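Local coordinates for DNA repair protein PprA (PDB 6MC8) that is a radiation-induced DNA-binding protein of DNA damage repair that probably forms filaments and takes part in genome segregation, at residues His147-Leu151 against Glu169-Thr173. The protein carries 2 engineered substitutions. Residues are numbered along the deposited sequence; the frame is centred on the assembly and turned at random.
Sequences HRVTL and ETHWT
Two extended segments run in the same general direction, their end-to-end vectors 33° apart, and meet at one parallel beta bridge. Val149 pairs with Thr170 (CA to CA 4.4 Å): Val149 N donates to Glu169 O at 3.0 Å, and Val149 O accepts from His171 N at 2.9 Å. Upstream, a water donates to His147 O (2.8 Å) and weakly accepts from Glu169 N (3.3 Å); His147 O also accepts from Arg166 NE of the second subunit. Arg148 (m, t, m) lays its aliphatic chain beside Glu169 (t, t), CD to CD 3.6 Å. Arg148 NH1 stays 4.4 Å from Glu169 OE2, too far for a salt bridge; Arg148 NH2 instead bonds to Glu139 O, and the Glu169 carboxylate accepts from the backbone N of Ile142 and Leu143. Chi1 m and chi2 near -67° set the His171 ring with one face to Arg148 CB, 3.6 Å from the centroid and 15° off the ring normal, a CH-pi contact. Beyond the bridge, Leu151 (m, t) places CD1 3.9 Å from both Thr170 CG2 and Thr173 CG2. Leu158 and Leu161 of helix 156-163 cover this apolar side. The arrangement is an isolated parallel beta bridge joining the loop before that helix to edge strand 168-176 of an otherwise antiparallel sheet, with the helix in the connection.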
loop_
_atom_site.group_PDB
_atom_site.type_symbol
_atom_site.label_atom_id
_atom_site.label_comp_id
_atom_site.label_asym_id
_atom_site.label_seq_id
_atom_site.Cartn_x
_atom_site.Cartn_y
_atom_site.Cartn_z
ATOM N N HIS A 147 -1.129 9.114 3.446
ATOM C CA HIS A 147 -0.376 10.228 2.893
ATOM C C HIS A 147 -0.777 10.465 1.446
ATOM O O HIS A 147 -0.682 9.563 0.610
ATOM C CB HIS A 147 1.118 9.957 2.987
ATOM C CG HIS A 147 1.963 11.078 2.476
ATOM N ND1 HIS A 147 2.181 12.231 3.196
ATOM C CD2 HIS A 147 2.621 11.236 1.306
ATOM C CE1 HIS A 147 2.952 13.043 2.499
ATOM N NE2 HIS A 147 3.233 12.464 1.347
ATOM N N ARG A 148 -1.222 11.677 1.150
ATOM C CA ARG A 148 -1.437 12.105 -0.220
ATOM C C ARG A 148 -0.338 13.073 -0.628
ATOM O O ARG A 148 0.130 13.873 0.187
ATOM C CB ARG A 148 -2.822 12.727 -0.401
ATOM C CG ARG A 148 -3.930 11.689 -0.371
ATOM C CD ARG A 148 -5.284 12.276 -0.688
ATOM N NE ARG A 148 -5.844 13.079 0.389
ATOM C CZ ARG A 148 -6.918 13.844 0.251
ATOM N NH1 ARG A 148 -7.522 13.925 -0.923
ATOM N NH2 ARG A 148 -7.381 14.537 1.277
ATOM N N VAL A 149 0.077 12.984 -1.885
ATOM C CA VAL A 149 1.255 13.694 -2.366
ATOM C C VAL A 149 0.868 15.113 -2.750
ATOM O O VAL A 149 -0.098 15.328 -3.490
ATOM C CB VAL A 149 1.880 12.953 -3.561
ATOM C CG1 VAL A 149 3.119 13.674 -4.071
ATOM C CG2 VAL A 149 2.200 11.533 -3.188
ATOM N N THR A 150 1.622 16.084 -2.250
ATOM C CA THR A 150 1.535 17.461 -2.721
ATOM C C THR A 150 2.545 17.607 -3.852
ATOM O O THR A 150 3.751 17.677 -3.618
ATOM C CB THR A 150 1.802 18.447 -1.590
ATOM O OG1 THR A 150 0.845 18.249 -0.546
ATOM C CG2 THR A 150 1.683 19.867 -2.093
ATOM N N LEU A 151 2.050 17.639 -5.084
ATOM C CA LEU A 151 2.935 17.681 -6.238
ATOM C C LEU A 151 3.518 19.074 -6.433
ATOM O O LEU A 151 2.784 20.056 -6.573
ATOM C CB LEU A 151 2.189 17.235 -7.495
ATOM C CG LEU A 151 1.822 15.756 -7.626
ATOM C CD1 LEU A 151 0.923 15.535 -8.818
ATOM C CD2 LEU A 151 3.070 14.921 -7.769
ATOM N N GLU A 169 -1.214 8.071 -3.799
ATOM C CA GLU A 169 -2.335 8.894 -4.297
ATOM C C GLU A 169 -1.882 10.338 -4.257
ATOM O O GLU A 169 -1.313 10.735 -3.294
ATOM C CB GLU A 169 -3.556 8.797 -3.394
ATOM C CG GLU A 169 -4.680 9.685 -3.830
ATOM C CD GLU A 169 -5.908 9.561 -2.980
ATOM O OE1 GLU A 169 -5.898 8.735 -2.046
ATOM O OE2 GLU A 169 -6.884 10.290 -3.245
ATOM N N THR A 170 -2.088 11.065 -5.326
ATOM C CA THR A 170 -1.738 12.501 -5.312
ATOM C C THR A 170 -2.958 13.339 -4.953
ATOM O O THR A 170 -4.085 12.888 -5.076
ATOM C CB THR A 170 -1.086 13.008 -6.594
ATOM O OG1 THR A 170 -2.051 13.055 -7.622
ATOM C CG2 THR A 170 0.040 12.146 -7.080
ATOM N N HIS A 171 -2.671 14.534 -4.464
ATOM C CA HIS A 171 -3.646 15.606 -4.189
ATOM C C HIS A 171 -3.955 16.285 -5.518
ATOM O O HIS A 171 -3.273 16.091 -6.487
ATOM C CB HIS A 171 -3.070 16.665 -3.239
ATOM C CG HIS A 171 -3.161 16.427 -1.768
ATOM N ND1 HIS A 171 -4.329 16.404 -1.095
ATOM C CD2 HIS A 171 -2.215 16.302 -0.830
ATOM C CE1 HIS A 171 -4.096 16.212 0.169
ATOM N NE2 HIS A 171 -2.836 16.145 0.351
ATOM N N TRP A 172 -4.964 17.119 -5.541
ATOM C CA TRP A 172 -5.301 17.851 -6.751
ATOM C C TRP A 172 -4.163 18.785 -7.143
ATOM O O TRP A 172 -3.564 19.452 -6.299
ATOM C CB TRP A 172 -6.578 18.662 -6.553
ATOM C CG TRP A 172 -7.835 17.877 -6.395
ATOM C CD1 TRP A 172 -8.540 17.680 -5.251
ATOM C CD2 TRP A 172 -8.538 17.174 -7.421
ATOM N NE1 TRP A 172 -9.644 16.914 -5.499
ATOM C CE2 TRP A 172 -9.663 16.585 -6.826
ATOM C CE3 TRP A 172 -8.321 16.987 -8.785
ATOM C CZ2 TRP A 172 -10.574 15.830 -7.549
ATOM C CZ3 TRP A 172 -9.217 16.234 -9.495
ATOM C CH2 TRP A 172 -10.332 15.663 -8.878
ATOM N N THR A 173 -3.857 18.816 -8.435
ATOM C CA THR A 173 -2.892 19.747 -8.985
ATOM C C THR A 173 -3.501 20.348 -10.247
ATOM O O THR A 173 -4.341 19.707 -10.888
ATOM C CB THR A 173 -1.533 19.046 -9.258
ATOM O OG1 THR A 173 -0.528 20.005 -9.607
ATOM C CG2 THR A 173 -1.620 18.023 -10.350
HETATM O O HOH W 1 1.043 8.598 -1.392
#